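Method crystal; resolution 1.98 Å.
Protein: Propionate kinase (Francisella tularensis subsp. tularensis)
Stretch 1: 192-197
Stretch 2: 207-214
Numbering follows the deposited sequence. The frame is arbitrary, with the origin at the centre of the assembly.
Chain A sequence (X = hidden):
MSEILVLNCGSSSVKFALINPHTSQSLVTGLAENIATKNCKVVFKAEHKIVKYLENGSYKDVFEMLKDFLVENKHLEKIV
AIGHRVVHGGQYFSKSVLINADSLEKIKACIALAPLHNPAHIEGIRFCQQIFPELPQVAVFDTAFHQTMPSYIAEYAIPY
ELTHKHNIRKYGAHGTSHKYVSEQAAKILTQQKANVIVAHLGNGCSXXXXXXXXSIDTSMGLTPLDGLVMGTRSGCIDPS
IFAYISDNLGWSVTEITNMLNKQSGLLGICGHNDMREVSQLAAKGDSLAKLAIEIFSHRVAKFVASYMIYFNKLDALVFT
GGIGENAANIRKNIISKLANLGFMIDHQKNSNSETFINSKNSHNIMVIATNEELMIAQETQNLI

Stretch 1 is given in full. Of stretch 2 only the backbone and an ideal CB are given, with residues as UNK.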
# COMPACT_ATOMS: atom_id res chain seq x y z
N GLN A 192 -22.84 -14.39 17.95
CA GLN A 192 -21.44 -14.12 18.29
C GLN A 192 -21.04 -12.67 17.97
O GLN A 192 -21.84 -11.91 17.43
CB GLN A 192 -20.52 -15.08 17.54
CG GLN A 192 -20.70 -16.56 17.91
CD GLN A 192 -22.00 -17.15 17.38
OE1 GLN A 192 -22.82 -17.66 18.15
NE2 GLN A 192 -22.20 -17.07 16.07
N LYS A 193 -19.80 -12.30 18.28
CA LYS A 193 -19.27 -11.01 17.86
C LYS A 193 -19.14 -11.00 16.33
O LYS A 193 -19.17 -12.05 15.70
CB LYS A 193 -17.91 -10.71 18.51
CG LYS A 193 -17.96 -10.50 20.02
CD LYS A 193 -19.16 -9.64 20.41
CE LYS A 193 -19.26 -9.45 21.92
NZ LYS A 193 -20.62 -8.97 22.31
N ALA A 194 -18.99 -9.81 15.76
CA ALA A 194 -19.07 -9.67 14.31
C ALA A 194 -17.83 -10.15 13.56
O ALA A 194 -16.69 -9.97 14.02
CB ALA A 194 -19.39 -8.22 13.94
N ASN A 195 -18.05 -10.78 12.42
CA ASN A 195 -16.98 -11.06 11.47
C ASN A 195 -17.28 -10.22 10.25
O ASN A 195 -18.00 -10.65 9.34
CB ASN A 195 -16.93 -12.54 11.12
CG ASN A 195 -16.57 -13.41 12.31
OD1 ASN A 195 -15.51 -13.26 12.90
ND2 ASN A 195 -17.47 -14.31 12.66
N VAL A 196 -16.76 -9.00 10.26
CA VAL A 196 -17.19 -8.02 9.27
C VAL A 196 -16.03 -7.22 8.73
O VAL A 196 -14.97 -7.12 9.36
CB VAL A 196 -18.25 -7.05 9.84
CG1 VAL A 196 -19.58 -7.77 10.10
CG2 VAL A 196 -17.75 -6.34 11.11
N ILE A 197 -16.22 -6.69 7.54
CA ILE A 197 -15.32 -5.69 6.99
C ILE A 197 -16.08 -4.38 7.06
O ILE A 197 -17.20 -4.29 6.58
CB ILE A 197 -14.98 -6.02 5.54
CG1 ILE A 197 -14.19 -7.32 5.48
CG2 ILE A 197 -14.20 -4.85 4.89
CD1 ILE A 197 -14.08 -7.92 4.07
N UNK A 207 -10.65 1.35 6.12
CA UNK A 207 -11.39 0.10 6.09
C UNK A 207 -10.70 -0.91 7.02
O UNK A 207 -9.48 -0.94 7.15
CB UNK A 207 -11.49 -0.44 4.66
N UNK A 208 -11.50 -1.70 7.72
CA UNK A 208 -10.95 -2.57 8.76
C UNK A 208 -11.52 -3.97 8.65
O UNK A 208 -12.71 -4.13 8.39
CB UNK A 208 -11.23 -2.00 10.15
N UNK A 209 -10.66 -4.97 8.84
CA UNK A 209 -11.10 -6.35 8.92
C UNK A 209 -11.27 -6.71 10.40
O UNK A 209 -10.31 -6.71 11.16
CB UNK A 209 -10.11 -7.29 8.23
N UNK A 210 -12.50 -7.03 10.77
CA UNK A 210 -12.85 -7.35 12.15
C UNK A 210 -13.22 -8.83 12.26
O UNK A 210 -14.18 -9.30 11.64
CB UNK A 210 -14.00 -6.47 12.63
N UNK A 211 -12.44 -9.58 13.04
CA UNK A 211 -12.67 -11.01 13.21
C UNK A 211 -13.04 -11.28 14.67
O UNK A 211 -12.33 -10.85 15.58
CB UNK A 211 -11.44 -11.82 12.80
N UNK A 212 -14.16 -11.95 14.87
CA UNK A 212 -14.71 -12.17 16.21
C UNK A 212 -14.65 -10.89 17.07
O UNK A 212 -14.28 -10.94 18.24
CB UNK A 212 -13.95 -13.30 16.90
N UNK A 213 -15.00 -9.76 16.47
CA UNK A 213 -15.09 -8.51 17.20
C UNK A 213 -13.79 -7.73 17.34
O UNK A 213 -13.81 -6.61 17.85
CB UNK A 213 -15.64 -8.80 18.60
N UNK A 214 -12.67 -8.31 16.90
CA UNK A 214 -11.36 -7.67 17.03
C UNK A 214 -10.73 -7.27 15.69
O UNK A 214 -10.77 -8.03 14.72
CB UNK A 214 -10.41 -8.61 17.77

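Stretch 2 runs antiparallel to the end of stretch 1 and then leaves the strand through a tight turn, so its positions meet quite different surroundings.

At position 207 the backbone is extended and CA-to-CB points sideways, with the ideal CB 5.2 Å from Ile197 CG2. That gap leaves room for an apolar side chain long enough to reach the isoleucine; leucine, isoleucine or methionine would suit. The residue is Ile207, with both chi angles t, and its CD1 packs 3.6 Å from Ile197 CG2.

Position 208 is also extended, but its CB finds nothing of stretch 1 within 5.5 Å, so stretch 1 sets little preference beyond one for strand formers such as valine, isoleucine or threonine. It is Thr208, whose OG1 is hydrogen-bonded elsewhere in the structure. Its backbone does face stretch 1: O receives a CA-H...O contact from Ile197 CA at 3.3 Å.

Position 209 pairs with Ile197 as a non-hydrogen-bonded bridge, and both side chains lie on the same face of the sheet. The ideal CB is 4.9 Å from Ile197 CG1, a distance that admits small or medium apolar residues. Ala209 occupies it and makes no close side-chain contact with stretch 1.

Position 210 is the hydrogen-bonded partner of Val196. Its N donates to Val196 O at 2.8 Å and its O accepts from Val196 N at 2.9 Å, while the same O lies 3.3 Å from Asn195 CA in a CA-H...O contact. CB shares a face with the Val196 side chain, so a beta-branched or other apolar residue would fit. Val210, with chi1 t, sets its CB 4.0 Å from Val196 CG2.

At position 211 CA-to-CB points away, and many side chains are possible, with extended angles favouring beta-branched ones. In Val211, CG1 comes 3.9 Å from Asn195 OD1. The residue also opens a type I' turn, closed by hydrogen bonds from Val211 N to the O of position 214 (2.8 Å) and from the N of position 214 to Val211 O (2.9 Å).

Position 212 has phi/psi of 44/43, a left-handed conformation that favours asparagine, glycine or aspartate. Its N donates to Asn195 OD1 at 2.7 Å, nearly linearly. Although CB points away, a polar chain could turn back towards the backbone N and O of Lys193, which make no hydrogen bond to the backbone of stretch 2. Asp212 does so through water: OD1 accepts from one water (2.7 Å) that also accepts from Lys193 N (2.8 Å), and from a second (2.8 Å) that donates to Lys193 O (3.2 Å) and accepts from Asn195 ND2 (3.1 Å).

Position 213 has phi/psi of 85/-6, and an ideal CB would clash with Lys193 CB at 3.0 Å and jam against the preceding carbonyl O. Glycine is called for, and Gly213 is present; its N donates to Ala194 O at 3.0 Å.

At position 214 CB points away from stretch 1 into space that stretch 1 leaves open, so almost any residue would do. Lys214 extends there without touching stretch 1.

Stretch 2 207-214: ITAVVDGK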
# COMPACT_ATOMS: atom_id res chain seq x y z
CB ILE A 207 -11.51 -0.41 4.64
CG1 ILE A 207 -12.30 -1.72 4.59
CG2 ILE A 207 -10.11 -0.59 3.99
CD1 ILE A 207 -12.67 -2.08 3.17
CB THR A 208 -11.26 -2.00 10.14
OG1 THR A 208 -10.60 -0.74 10.29
CG2 THR A 208 -10.80 -2.96 11.25
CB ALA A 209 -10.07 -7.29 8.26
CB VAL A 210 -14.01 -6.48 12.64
CG1 VAL A 210 -14.47 -6.91 14.04
CG2 VAL A 210 -13.60 -5.00 12.63
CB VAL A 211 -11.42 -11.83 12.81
CG1 VAL A 211 -11.65 -13.31 13.06
CG2 VAL A 211 -11.09 -11.58 11.33
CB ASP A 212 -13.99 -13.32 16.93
CG ASP A 212 -14.82 -13.90 18.07
OD1 ASP A 212 -16.07 -13.85 17.98
OD2 ASP A 212 -14.24 -14.42 19.05
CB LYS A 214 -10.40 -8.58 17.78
CG LYS A 214 -10.83 -8.89 19.21
CD LYS A 214 -9.86 -9.87 19.88
CE LYS A 214 -10.25 -10.10 21.33
NZ LYS A 214 -9.06 -10.49 22.16
O HOH W 1 -18.17 -14.13 19.72
O HOH W 2 -17.54 -14.76 15.74
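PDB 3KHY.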